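Local coordinates for putative amidohydrolase (Unidentified, PDB 3FEQ), which probably acts as a zinc-dependent prolidase of the amidohydrolase superfamily, hydrolysing dipeptides that end in proline, at residues 6-11 with 25-30; 19-24 with 381-386; 68-73 with 323-328; 240-245 with 261-266; 303-308 with 339-344. All coordinates share one frame; numbering follows the deposited sequence. Where two conformers were deposited one is given.

Interaction 1. Residues 6-11 with 25-30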
# COMPACT_ATOMS: atom_id res chain seq x y z
N THR C 6 -4.92 31.06 -51.35
CA THR C 6 -6.20 30.56 -51.85
C THR C 6 -7.25 31.67 -51.91
O THR C 6 -7.24 32.58 -51.08
CB THR C 6 -6.71 29.39 -50.99
OG1 THR C 6 -5.76 28.32 -51.04
CG2 THR C 6 -8.06 28.86 -51.48
N VAL C 7 -8.15 31.59 -52.89
CA VAL C 7 -9.24 32.53 -52.99
C VAL C 7 -10.57 31.82 -53.20
O VAL C 7 -10.75 31.10 -54.18
CB VAL C 7 -9.02 33.51 -54.16
CG1 VAL C 7 -10.26 34.38 -54.37
CG2 VAL C 7 -7.79 34.37 -53.90
N LEU C 8 -11.50 32.04 -52.28
CA LEU C 8 -12.90 31.79 -52.56
C LEU C 8 -13.48 33.01 -53.24
O LEU C 8 -13.55 34.08 -52.64
CB LEU C 8 -13.68 31.53 -51.27
CG LEU C 8 -13.39 30.32 -50.39
CD1 LEU C 8 -12.88 29.15 -51.20
CD2 LEU C 8 -12.42 30.68 -49.28
N GLN C 9 -13.91 32.85 -54.49
CA GLN C 9 -14.28 33.98 -55.32
C GLN C 9 -15.78 34.10 -55.61
O GLN C 9 -16.43 33.12 -55.98
CB GLN C 9 -13.48 33.99 -56.62
CG GLN C 9 -13.38 32.65 -57.30
CD GLN C 9 -12.38 32.67 -58.43
OE1 GLN C 9 -11.46 33.50 -58.46
NE2 GLN C 9 -12.54 31.74 -59.38
N GLY C 10 -16.30 35.32 -55.43
CA GLY C 10 -17.67 35.65 -55.80
C GLY C 10 -18.70 35.06 -54.87
O GLY C 10 -19.85 34.83 -55.26
N GLY C 11 -18.29 34.81 -53.62
CA GLY C 11 -19.17 34.23 -52.61
C GLY C 11 -20.06 35.27 -51.97
O GLY C 11 -19.79 36.47 -52.05
N HIS C 25 -18.59 38.96 -52.74
CA HIS C 25 -17.34 39.25 -52.08
C HIS C 25 -16.39 38.07 -52.16
O HIS C 25 -16.78 36.92 -51.96
CB HIS C 25 -17.55 39.62 -50.62
CG HIS C 25 -17.99 41.03 -50.41
ND1 HIS C 25 -19.16 41.53 -50.93
CD2 HIS C 25 -17.42 42.04 -49.72
CE1 HIS C 25 -19.29 42.79 -50.57
NE2 HIS C 25 -18.25 43.13 -49.84
N HIS C 26 -15.14 38.37 -52.48
CA HIS C 26 -14.09 37.37 -52.52
C HIS C 26 -13.44 37.30 -51.14
O HIS C 26 -13.40 38.29 -50.41
CB HIS C 26 -13.04 37.75 -53.57
CG HIS C 26 -13.59 37.93 -54.96
ND1 HIS C 26 -13.12 37.22 -56.04
CD2 HIS C 26 -14.55 38.76 -55.44
CE1 HIS C 26 -13.78 37.58 -57.13
NE2 HIS C 26 -14.65 38.51 -56.79
N VAL C 27 -12.94 36.13 -50.77
CA VAL C 27 -12.19 35.99 -49.54
C VAL C 27 -10.84 35.31 -49.77
O VAL C 27 -10.77 34.20 -50.31
CB VAL C 27 -12.99 35.28 -48.43
CG1 VAL C 27 -13.96 34.31 -49.03
CG2 VAL C 27 -12.07 34.58 -47.44
N VAL C 28 -9.77 36.00 -49.39
CA VAL C 28 -8.42 35.61 -49.75
C VAL C 28 -7.66 35.03 -48.57
O VAL C 28 -7.40 35.72 -47.58
CB VAL C 28 -7.63 36.79 -50.32
CG1 VAL C 28 -6.30 36.31 -50.87
CG2 VAL C 28 -8.42 37.48 -51.39
N ILE C 29 -7.28 33.77 -48.70
CA ILE C 29 -6.60 33.04 -47.63
C ILE C 29 -5.12 33.01 -47.94
O ILE C 29 -4.72 32.59 -49.02
CB ILE C 29 -7.07 31.56 -47.58
CG1 ILE C 29 -8.60 31.43 -47.64
CG2 ILE C 29 -6.51 30.87 -46.38
CD1 ILE C 29 -9.33 32.09 -46.51
N ASP C 30 -4.30 33.41 -46.97
CA ASP C 30 -2.85 33.16 -47.04
C ASP C 30 -2.36 32.37 -45.83
O ASP C 30 -2.48 32.81 -44.69
CB ASP C 30 -2.05 34.46 -47.19
CG ASP C 30 -0.57 34.21 -47.50
OD1 ASP C 30 0.29 34.64 -46.70
OD2 ASP C 30 -0.26 33.60 -48.55
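Thr6 and Ile29 form a hydrogen-bonded antiparallel pair, with Thr6 N giving its hydrogen to Ile29 O at 2.8 Å and Ile29 N returning one to Thr6 O at 2.7 Å. Leu8 and Val27 repeat the arrangement. There the bond from Val27 N to Leu8 O is the shorter at 2.8 Å, while that from Leu8 N to Val27 O is more bent, with 142° at the hydrogen. Val7 and Val28 make the intervening non-hydrogen-bonded pair. Their side chains stand side by side and point the same way, Val7 CG2 lying 3.9 Å from Val28 CG1. On the opposite sheet face Leu8 CB meets Val27 CG1 at 3.6 Å, and Leu8 CD2 reaches on to Ile29 CG1.

Beyond Leu8 the register slips by one residue, a beta bulge. Gly10, with positive phi, carries the chain round a corner, and Gly11 then pairs with His25 through two weak backbone bonds. The His26 ring lies against the backbone of this corner: its CG is anti to the carbonyl carbon (chi1 -57°), and the ring has Gly10 N 3.6 Å above its centre. Gln9 CB also lies near His26 ND1. His25 ND1 is hydrogen-bonded to Glu23 O, just before the segment.

The axes of the short strands run at 167°, 4.7 Å apart at their closest. The pair belongs to the N-terminal sheet beside the barrel. Strand 5-9 is flanked on its other edge by the parallel strand 48-51, to which Val7 and Gln9 are bonded through their backbones, and strand 20-30 continues the sheet into the antiparallel strand 33-38.

Interaction 2. Residues 19-24 with 381-386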
# COMPACT_ATOMS: atom_id res chain seq x y z
N GLY C 19 -25.86 40.85 -39.76
CA GLY C 19 -26.94 39.92 -40.04
C GLY C 19 -27.35 39.92 -41.49
O GLY C 19 -28.51 39.71 -41.81
N VAL C 20 -26.39 40.16 -42.37
CA VAL C 20 -26.65 40.26 -43.80
C VAL C 20 -25.60 39.52 -44.61
O VAL C 20 -24.43 39.44 -44.19
CB VAL C 20 -26.69 41.73 -44.26
CG1 VAL C 20 -28.08 42.32 -44.05
CG2 VAL C 20 -25.64 42.55 -43.54
N LEU C 21 -26.02 38.97 -45.75
CA LEU C 21 -25.09 38.46 -46.76
C LEU C 21 -24.42 39.63 -47.46
O LEU C 21 -25.04 40.67 -47.65
CB LEU C 21 -25.83 37.61 -47.79
CG LEU C 21 -26.31 36.22 -47.36
CD1 LEU C 21 -26.73 35.41 -48.58
CD2 LEU C 21 -25.23 35.48 -46.57
N LEU C 22 -23.15 39.46 -47.83
CA LEU C 22 -22.47 40.43 -48.68
C LEU C 22 -22.13 39.81 -50.03
O LEU C 22 -21.10 39.16 -50.17
CB LEU C 22 -21.19 40.94 -48.02
CG LEU C 22 -21.29 41.52 -46.61
CD1 LEU C 22 -19.95 42.10 -46.16
CD2 LEU C 22 -22.40 42.56 -46.52
N GLU C 23 -23.01 39.99 -51.02
CA GLU C 23 -22.91 39.22 -52.25
C GLU C 23 -21.65 39.55 -53.04
O GLU C 23 -21.07 40.63 -52.88
CB GLU C 23 -24.15 39.37 -53.14
CG GLU C 23 -24.82 40.72 -53.05
CD GLU C 23 -25.89 40.76 -51.98
OE1 GLU C 23 -25.81 41.64 -51.10
OE2 GLU C 23 -26.79 39.89 -52.01
N HIS C 24 -21.20 38.57 -53.81
CA HIS C 24 -20.03 38.68 -54.68
C HIS C 24 -18.76 39.21 -54.03
O HIS C 24 -17.93 39.82 -54.69
CB HIS C 24 -20.37 39.44 -55.96
CG HIS C 24 -21.39 38.74 -56.80
ND1 HIS C 24 -21.04 37.80 -57.75
CD2 HIS C 24 -22.74 38.77 -56.78
CE1 HIS C 24 -22.14 37.31 -58.31
NE2 HIS C 24 -23.18 37.89 -57.73
N ASP C 381 -24.63 25.83 -50.05
CA ASP C 381 -25.50 25.95 -51.22
C ASP C 381 -26.89 26.45 -50.83
O ASP C 381 -27.81 25.67 -50.59
CB ASP C 381 -25.60 24.58 -51.92
CG ASP C 381 -26.40 24.63 -53.22
OD1 ASP C 381 -26.09 25.48 -54.08
OD2 ASP C 381 -27.30 23.78 -53.40
N GLY C 382 -27.05 27.77 -50.78
CA GLY C 382 -28.30 28.35 -50.34
C GLY C 382 -28.05 29.35 -49.25
O GLY C 382 -26.91 29.57 -48.86
N ASN C 383 -29.11 29.96 -48.75
CA ASN C 383 -28.98 31.03 -47.78
C ASN C 383 -29.63 30.67 -46.45
O ASN C 383 -30.85 30.60 -46.36
CB ASN C 383 -29.56 32.32 -48.35
CG ASN C 383 -29.64 33.41 -47.32
OD1 ASN C 383 -28.66 33.72 -46.66
ND2 ASN C 383 -30.83 33.97 -47.15
N PRO C 384 -28.81 30.45 -45.42
CA PRO C 384 -29.28 30.01 -44.11
C PRO C 384 -30.10 31.08 -43.42
O PRO C 384 -31.00 30.77 -42.63
CB PRO C 384 -27.98 29.76 -43.34
CG PRO C 384 -26.97 30.62 -43.99
CD PRO C 384 -27.35 30.63 -45.44
N LEU C 385 -29.84 32.33 -43.76
CA LEU C 385 -30.52 33.45 -43.14
C LEU C 385 -32.01 33.43 -43.44
O LEU C 385 -32.79 34.03 -42.70
CB LEU C 385 -29.89 34.77 -43.60
CG LEU C 385 -29.35 35.71 -42.52
CD1 LEU C 385 -28.88 34.92 -41.31
CD2 LEU C 385 -28.21 36.58 -43.05
N GLU C 386 -32.42 32.69 -44.47
CA GLU C 386 -33.83 32.53 -44.79
C GLU C 386 -34.35 31.10 -44.73
O GLU C 386 -35.50 30.87 -44.37
CB GLU C 386 -34.14 33.12 -46.16
CG GLU C 386 -34.94 34.39 -46.09
CD GLU C 386 -34.55 35.38 -47.16
OE1 GLU C 386 -34.12 36.50 -46.81
OE2 GLU C 386 -34.64 35.02 -48.36
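Leu21 CD1 lies over one face of the Asn383 carboxamide, on its oxygen side, 3.2 Å from Asn383 OD1 and 3.7 Å from Asn383 CG. Leu385 N stands above the opposite face, and from there it makes a weak hydrogen bond of 3.4 Å to Asn383 OD1, which ties the amide back to its own turn. With Asn383 CG anti to the backbone N (chi1 171°), the carboxamide is carried toward Leu21, and the two side chains run antiparallel alongside one another.

The second meeting point is apolar against backbone. Leu385 CD2 comes to 3.4 Å from Gly19 O and 4.1 Å from Val20 CA, where the chain of Gly19 and Val20 forms a G1 beta bulge. A further backbone bond, Glu386 N to Asn383 O, closes the 383-386 turn.

The contact thus packs the loop after strand 377-380 against the bulged start of strand 20-30, at the surface. Strand 20-30 pairs with strand 11-15, whose Leu14 touches both Leu21 and Leu385. Leu349 of helix 345-351 packs on Pro384 and Leu385, and Thr56, at the start of strand 56-66, lies against Leu21 and Pro384.

Interaction 3. Residues 68-73 with 323-328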
# COMPACT_ATOMS: atom_id res chain seq x y z
N VAL C 68 -16.97 13.30 -28.21
CA VAL C 68 -16.38 12.66 -29.37
C VAL C 68 -16.15 11.18 -29.16
O VAL C 68 -16.24 10.41 -30.10
CB VAL C 68 -15.04 13.29 -29.66
CG1 VAL C 68 -14.29 12.47 -30.69
CG2 VAL C 68 -15.23 14.73 -30.08
N LEU C 69 -15.83 10.80 -27.93
CA LEU C 69 -15.53 9.40 -27.62
C LEU C 69 -16.75 8.55 -27.24
O LEU C 69 -16.64 7.32 -27.11
CB LEU C 69 -14.47 9.34 -26.54
CG LEU C 69 -13.09 9.47 -27.17
CD1 LEU C 69 -12.20 10.21 -26.24
CD2 LEU C 69 -12.51 8.09 -27.50
N ALA C 70 -17.90 9.19 -27.09
CA ALA C 70 -19.14 8.49 -26.77
C ALA C 70 -19.64 7.67 -27.96
O ALA C 70 -20.60 8.06 -28.64
CB ALA C 70 -20.20 9.47 -26.31
N SER C 71 -19.00 6.54 -28.21
CA SER C 71 -19.32 5.73 -29.37
C SER C 71 -20.50 4.80 -29.15
O SER C 71 -20.98 4.19 -30.11
CB SER C 71 -18.10 4.95 -29.84
OG SER C 71 -17.77 3.94 -28.92
N ASN C 72 -20.96 4.66 -27.91
CA ASN C 72 -22.31 4.14 -27.65
C ASN C 72 -23.08 4.75 -26.49
O ASN C 72 -22.49 5.23 -25.52
CB ASN C 72 -22.32 2.61 -27.61
CG ASN C 72 -22.00 2.07 -26.25
OD1 ASN C 72 -22.89 1.81 -25.43
ND2 ASN C 72 -20.71 1.87 -26.00
N ALA C 73 -24.41 4.69 -26.58
CA ALA C 73 -25.33 5.47 -25.75
C ALA C 73 -25.33 5.12 -24.27
O ALA C 73 -25.76 5.90 -23.43
CB ALA C 73 -26.75 5.38 -26.32
N ASP C 323 -24.48 17.25 -27.66
CA ASP C 323 -24.36 16.25 -26.60
C ASP C 323 -24.97 14.92 -27.01
O ASP C 323 -25.58 14.24 -26.21
CB ASP C 323 -25.01 16.76 -25.30
CG ASP C 323 -24.57 15.99 -24.06
OD1 ASP C 323 -23.36 15.70 -23.90
OD2 ASP C 323 -25.43 15.73 -23.19
N LEU C 324 -24.81 14.55 -28.27
CA LEU C 324 -25.37 13.29 -28.74
C LEU C 324 -24.47 12.09 -28.44
O LEU C 324 -23.24 12.21 -28.43
CB LEU C 324 -25.70 13.37 -30.23
CG LEU C 324 -26.75 14.42 -30.59
CD1 LEU C 324 -26.54 14.90 -32.00
CD2 LEU C 324 -28.17 13.89 -30.39
N LEU C 325 -25.07 10.93 -28.19
CA LEU C 325 -24.32 9.72 -27.87
C LEU C 325 -24.55 8.67 -28.92
O LEU C 325 -25.65 8.57 -29.47
CB LEU C 325 -24.73 9.17 -26.50
CG LEU C 325 -24.92 10.21 -25.39
CD1 LEU C 325 -25.48 9.54 -24.16
CD2 LEU C 325 -23.63 10.99 -25.09
N GLY C 326 -23.52 7.88 -29.20
CA GLY C 326 -23.64 6.71 -30.04
C GLY C 326 -24.09 7.04 -31.45
O GLY C 326 -23.65 8.02 -32.05
N GLU C 327 -24.97 6.22 -31.99
CA GLU C 327 -25.37 6.36 -33.38
C GLU C 327 -26.28 7.57 -33.58
O GLU C 327 -26.40 8.09 -34.68
CB GLU C 327 -26.04 5.09 -33.89
CG GLU C 327 -26.76 4.32 -32.82
CD GLU C 327 -25.85 3.39 -32.03
OE1 GLU C 327 -25.63 3.65 -30.83
OE2 GLU C 327 -25.35 2.40 -32.61
N MET C 328 -26.86 8.05 -32.48
CA MET C 328 -27.58 9.32 -32.48
C MET C 328 -26.68 10.52 -32.80
O MET C 328 -27.12 11.67 -32.76
CB MET C 328 -28.29 9.52 -31.15
CG MET C 328 -29.44 8.55 -30.91
SD MET C 328 -30.05 8.69 -29.23
CE MET C 328 -28.90 7.65 -28.35
O HOH W 1 -25.42 2.73 -28.11
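Two loops at the zinc-bearing mouth of the amidohydrolase barrel are joined here: residues 68-73 follow the metal ligands His65 and His67, and residues 323-328 begin with the third ligand of that zinc, Asp323. The one direct hydrogen bond between them runs from Gly326 N to Ala70 O at 3.0 Å, with 157° at the hydrogen and the donor tilted 32° from the carbonyl plane. Ala70, whose carbonyl accepts this bond, is the centre of an inverse gamma turn. Gly326, at positive phi, comes near enough for its CA to lie 3.8 Å from Asn72 CA.

In the TIM-barrel fold of this family such loops after the strands shape the active site, and the Leu325 side chain lies about 6 Å from a zinc ion. With CG anti to the carbonyl carbon (chi1 -42°), Leu325 turns toward residues 70-73 and spreads its two methyls over them: CD2 rests 3.9 Å from Ala70 CB, and CD1 lies 3.7 Å from Ala73 O. Met328, bent at its third torsion, brings CE to 3.7 Å from Ala73 CB.

A water adds a polar link, accepting from Ala73 N at 2.7 Å and donating to Glu327 OE1 at 2.9 Å. Behind residues 68-73, Asn78 of helix 75-79 bonds to Asn72 N and Leu69 O, while Asp323 O is held by Thr276 OG1 and Met328 packs on Ala279 and Leu280 of helix 274-282.

Interaction 4. Residues 240-245 with 261-266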
# COMPACT_ATOMS: atom_id res chain seq x y z
N ARG C 240 -26.01 28.47 -7.72
CA ARG C 240 -24.85 28.28 -6.85
C ARG C 240 -23.55 28.08 -7.64
O ARG C 240 -22.51 28.64 -7.28
CB ARG C 240 -25.08 27.15 -5.85
CG ARG C 240 -25.46 25.83 -6.46
CD ARG C 240 -25.78 24.83 -5.39
NE ARG C 240 -24.98 23.64 -5.56
CZ ARG C 240 -24.04 23.24 -4.70
NH1 ARG C 240 -23.36 22.13 -4.95
NH2 ARG C 240 -23.80 23.94 -3.59
N ALA C 241 -23.64 27.34 -8.75
CA ALA C 241 -22.50 27.17 -9.66
C ALA C 241 -21.99 28.51 -10.14
O ALA C 241 -20.78 28.76 -10.10
CB ALA C 241 -22.89 26.31 -10.84
N VAL C 242 -22.90 29.38 -10.56
CA VAL C 242 -22.54 30.70 -11.04
C VAL C 242 -21.99 31.58 -9.93
O VAL C 242 -21.00 32.28 -10.12
CB VAL C 242 -23.72 31.39 -11.74
CG1 VAL C 242 -23.31 32.75 -12.25
CG2 VAL C 242 -24.20 30.55 -12.88
N ARG C 243 -22.58 31.48 -8.74
CA ARG C 243 -22.09 32.19 -7.56
C ARG C 243 -20.66 31.80 -7.19
O ARG C 243 -19.91 32.58 -6.62
CB ARG C 243 -23.01 31.95 -6.36
CG ARG C 243 -23.91 33.12 -6.03
CD ARG C 243 -24.77 32.87 -4.81
NE ARG C 243 -26.01 32.17 -5.16
CZ ARG C 243 -26.32 30.93 -4.79
NH1 ARG C 243 -25.49 30.23 -4.01
NH2 ARG C 243 -27.47 30.38 -5.18
N CYS C 244 -20.29 30.57 -7.53
CA CYS C 244 -18.97 30.05 -7.26
C CYS C 244 -18.00 30.40 -8.36
O CYS C 244 -16.79 30.19 -8.22
CB CYS C 244 -19.04 28.55 -7.13
SG CYS C 244 -19.73 28.08 -5.57
N GLY C 245 -18.53 30.89 -9.48
CA GLY C 245 -17.71 31.48 -10.53
C GLY C 245 -17.51 30.64 -11.78
O GLY C 245 -16.54 30.86 -12.51
N LYS C 261 -31.20 35.76 -14.61
CA LYS C 261 -30.81 37.14 -14.32
C LYS C 261 -29.44 37.16 -13.65
O LYS C 261 -28.58 37.94 -14.03
CB LYS C 261 -31.86 37.78 -13.40
CG LYS C 261 -32.32 39.21 -13.77
CD LYS C 261 -33.02 39.89 -12.56
CE LYS C 261 -34.20 40.80 -12.89
NZ LYS C 261 -33.88 42.25 -12.76
N LEU C 262 -29.22 36.24 -12.71
CA LEU C 262 -27.92 36.09 -12.05
C LEU C 262 -26.81 35.70 -13.01
O LEU C 262 -25.68 36.17 -12.89
CB LEU C 262 -28.00 35.04 -10.94
CG LEU C 262 -26.79 34.88 -10.04
CD1 LEU C 262 -26.60 36.11 -9.17
CD2 LEU C 262 -26.99 33.65 -9.18
N MET C 263 -27.14 34.85 -13.97
CA MET C 263 -26.22 34.46 -15.02
C MET C 263 -25.80 35.63 -15.90
O MET C 263 -24.62 35.82 -16.17
CB MET C 263 -26.83 33.35 -15.88
CG MET C 263 -26.09 32.04 -15.78
SD MET C 263 -26.85 30.71 -16.72
CE MET C 263 -28.52 30.88 -16.11
N HIS C 264 -26.77 36.43 -16.33
CA HIS C 264 -26.49 37.62 -17.14
C HIS C 264 -25.59 38.59 -16.40
O HIS C 264 -24.68 39.17 -16.96
CB HIS C 264 -27.78 38.31 -17.56
CG HIS C 264 -27.58 39.70 -18.08
ND1 HIS C 264 -26.93 39.96 -19.26
CD2 HIS C 264 -27.93 40.90 -17.57
CE1 HIS C 264 -26.91 41.26 -19.47
NE2 HIS C 264 -27.51 41.86 -18.45
N GLU C 265 -25.84 38.74 -15.11
CA GLU C 265 -25.10 39.66 -14.27
C GLU C 265 -23.63 39.28 -14.17
O GLU C 265 -22.75 40.12 -14.28
CB GLU C 265 -25.71 39.67 -12.87
CG GLU C 265 -25.93 41.04 -12.29
CD GLU C 265 -26.99 41.01 -11.20
OE1 GLU C 265 -27.69 39.98 -11.11
OE2 GLU C 265 -27.14 42.02 -10.47
N HIS C 266 -23.37 38.01 -13.93
CA HIS C 266 -22.01 37.54 -13.79
C HIS C 266 -21.28 37.35 -15.12
O HIS C 266 -20.08 37.14 -15.14
CB HIS C 266 -22.01 36.22 -13.03
CG HIS C 266 -22.15 36.38 -11.55
ND1 HIS C 266 -23.38 36.48 -10.93
CD2 HIS C 266 -21.22 36.44 -10.57
CE1 HIS C 266 -23.19 36.59 -9.62
NE2 HIS C 266 -21.89 36.57 -9.38
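Val242 has CG1 anti to its backbone N (chi1 -179°), while His266 has CG anti to its carbonyl carbon (chi1 -79°); with these torsions Val242 CG1 meets CB and CG of His266 between the helices. Val242 CG1 lies 3.8 Å from His266 CB and 3.9 Å from His266 CG. The other methyl, Val242 CG2, touches Met263 CG at 3.8 Å, the two side chains crossing at about a right angle. Both valine branches are thus engaged by residues of 261-266, one turn apart on that helix. Val242 O sits over one face of the His266 ring, offset toward its rim and 4.2 Å above the plane.

The histidine ring is fixed from within its own helix. His266 ND1 donates to Leu262 O at 3.0 Å, with the acceptor at the ring edge and in its plane, and His266 N donates to the same oxygen from the opposite face of the carbonyl plane. Leu262 O therefore carries two bonds.

Helices 235-243 and 257-266 follow strands 228-234 and 248-254, neighbours in a parallel sheet, so that the link between the helices contains a strand as in the repeated beta-alpha units of a TIM barrel. The zinc ligands His231 and His251 lie on those strands. The first helix ends in a Schellman motif: Gly245, at positive phi, closes it, and Gly245 N donates to Val242 O at 2.9 Å and more weakly to Ala241 O. At the outer side, Leu262 CD2 approaches Arg243 NE at 4.4 Å, while Met263 packs inward on Ile249 of strand 248-254.

Interaction 5. Residues 303-308 with 339-344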
# COMPACT_ATOMS: atom_id res chain seq x y z
N LYS C 303 -39.46 21.69 -20.62
CA LYS C 303 -39.01 23.05 -20.36
C LYS C 303 -37.85 23.47 -21.26
O LYS C 303 -37.42 24.63 -21.22
CB LYS C 303 -38.61 23.20 -18.89
CG LYS C 303 -39.61 23.98 -18.06
CD LYS C 303 -40.74 23.11 -17.53
CE LYS C 303 -41.79 23.97 -16.84
NZ LYS C 303 -42.79 23.14 -16.11
N GLY C 304 -37.36 22.54 -22.07
CA GLY C 304 -36.19 22.79 -22.91
C GLY C 304 -36.37 23.98 -23.83
O GLY C 304 -35.65 24.98 -23.74
N ARG C 305 -37.36 23.87 -24.72
CA ARG C 305 -37.68 24.93 -25.67
C ARG C 305 -38.00 26.23 -24.92
O ARG C 305 -37.48 27.30 -25.25
CB ARG C 305 -38.87 24.50 -26.54
CG ARG C 305 -38.88 25.09 -27.93
CD ARG C 305 -39.91 24.42 -28.85
NE ARG C 305 -39.34 23.30 -29.60
CZ ARG C 305 -38.67 23.42 -30.75
NH1 ARG C 305 -38.19 22.33 -31.36
NH2 ARG C 305 -38.46 24.62 -31.28
N GLU C 306 -38.80 26.11 -23.87
CA GLU C 306 -39.19 27.24 -23.03
C GLU C 306 -38.00 28.03 -22.48
O GLU C 306 -38.02 29.26 -22.46
CB GLU C 306 -40.08 26.73 -21.89
CG GLU C 306 -40.98 27.79 -21.27
CD GLU C 306 -41.69 27.30 -20.01
OE1 GLU C 306 -41.61 28.01 -18.98
OE2 GLU C 306 -42.32 26.23 -20.03
N SER C 307 -36.97 27.31 -22.05
CA SER C 307 -35.84 27.92 -21.34
C SER C 307 -35.08 28.88 -22.24
O SER C 307 -34.57 29.90 -21.79
CB SER C 307 -34.88 26.83 -20.85
OG SER C 307 -34.34 26.11 -21.95
N LEU C 308 -35.02 28.52 -23.52
CA LEU C 308 -34.41 29.35 -24.54
C LEU C 308 -34.92 30.78 -24.44
O LEU C 308 -34.13 31.73 -24.41
CB LEU C 308 -34.72 28.78 -25.92
CG LEU C 308 -33.61 27.98 -26.60
CD1 LEU C 308 -32.80 27.09 -25.65
CD2 LEU C 308 -34.18 27.17 -27.75
N ARG C 339 -33.33 25.56 -32.54
CA ARG C 339 -33.04 26.88 -32.03
C ARG C 339 -33.62 27.99 -32.90
O ARG C 339 -34.03 29.03 -32.39
CB ARG C 339 -31.54 27.06 -31.84
CG ARG C 339 -31.00 26.16 -30.79
CD ARG C 339 -29.75 26.72 -30.26
NE ARG C 339 -29.09 25.78 -29.39
CZ ARG C 339 -28.23 26.14 -28.45
NH1 ARG C 339 -27.97 27.42 -28.25
NH2 ARG C 339 -27.64 25.22 -27.71
N ALA C 340 -33.65 27.75 -34.21
CA ALA C 340 -34.21 28.71 -35.14
C ALA C 340 -35.70 28.87 -34.91
O ALA C 340 -36.24 29.96 -35.04
CB ALA C 340 -33.94 28.28 -36.55
N GLU C 341 -36.36 27.79 -34.51
CA GLU C 341 -37.81 27.80 -34.38
C GLU C 341 -38.26 28.63 -33.20
O GLU C 341 -39.43 28.95 -33.08
CB GLU C 341 -38.35 26.38 -34.23
CG GLU C 341 -38.46 25.62 -35.54
CD GLU C 341 -38.74 24.14 -35.31
OE1 GLU C 341 -39.18 23.78 -34.20
OE2 GLU C 341 -38.51 23.35 -36.25
N VAL C 342 -37.35 28.95 -32.30
CA VAL C 342 -37.74 29.70 -31.12
C VAL C 342 -37.19 31.09 -31.20
O VAL C 342 -37.94 32.05 -31.10
CB VAL C 342 -37.29 29.02 -29.83
CG1 VAL C 342 -37.63 29.89 -28.64
CG2 VAL C 342 -37.93 27.66 -29.71
N LEU C 343 -35.88 31.20 -31.40
CA LEU C 343 -35.23 32.49 -31.63
C LEU C 343 -34.99 32.56 -33.14
O LEU C 343 -35.09 31.56 -33.81
CB LEU C 343 -33.91 32.55 -30.86
CG LEU C 343 -33.86 31.78 -29.53
CD1 LEU C 343 -32.44 31.39 -29.18
CD2 LEU C 343 -34.50 32.53 -28.36
N GLY C 344 -34.71 33.74 -33.68
CA GLY C 344 -34.50 33.82 -35.13
C GLY C 344 -33.42 32.86 -35.60
O GLY C 344 -32.58 32.45 -34.80
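Leu308 packs against Val342 and Leu343 where helix 302-314 of the TIM-barrel domain meets the residues that follow helix 335-340; Gly344 is at the N-cap position of helix 345-351. The apolar contacts centre on Val342, which stands between two residues of the first helix: its CG1 meets Leu308 CB at 4.1 Å, while its CG2 lies against the aliphatic part of Arg305 as modelled. Leu308 CD2 comes to 4.2 Å from Val342 CB and 4.4 Å from Arg339 CA, so the leucine also comes near the backbone of Arg339. Pro272 touches Leu308 and Arg339 alike. Beyond Val342, Leu343 brings CD1 to 4.4 Å from Leu308 CG and CD2 to 4.0 Å from Leu308 O.

The polar contact is a single ion pair. In one of the two conformers modelled for Arg305, NH2 forms a salt bridge of 3.1 Å with Glu341 OE1, the guanidinium and carboxylate planes standing 16° apart. Because this pair rests on one of two conformers, it is doubtful as a permanent link. Arg339, by contrast, directs its NE to OE1 of Glu335 in a salt bridge.

In the fold
Following the chain from the N terminus, interaction 1 closes first, an antiparallel return with strand 11-15 and the start of strand 20-30 between its segments. Interaction 2 crosses it, closing a loop of 356 residues that brings the start of strand 20-30 to the loop after strand 377-380, near the C-terminal strands. Within that loop, interaction 3 spans from just after strand 56-66 to the zinc-binding segment at 323. Interaction 4 lies inside the span of interaction 3 and joins successive helices. Interaction 5 follows 4 in series, crosses 3, and joins helix 302-314 to the residues after helix 335-340. Interactions 4 and 5 come within about 8 Å at their nearest atoms.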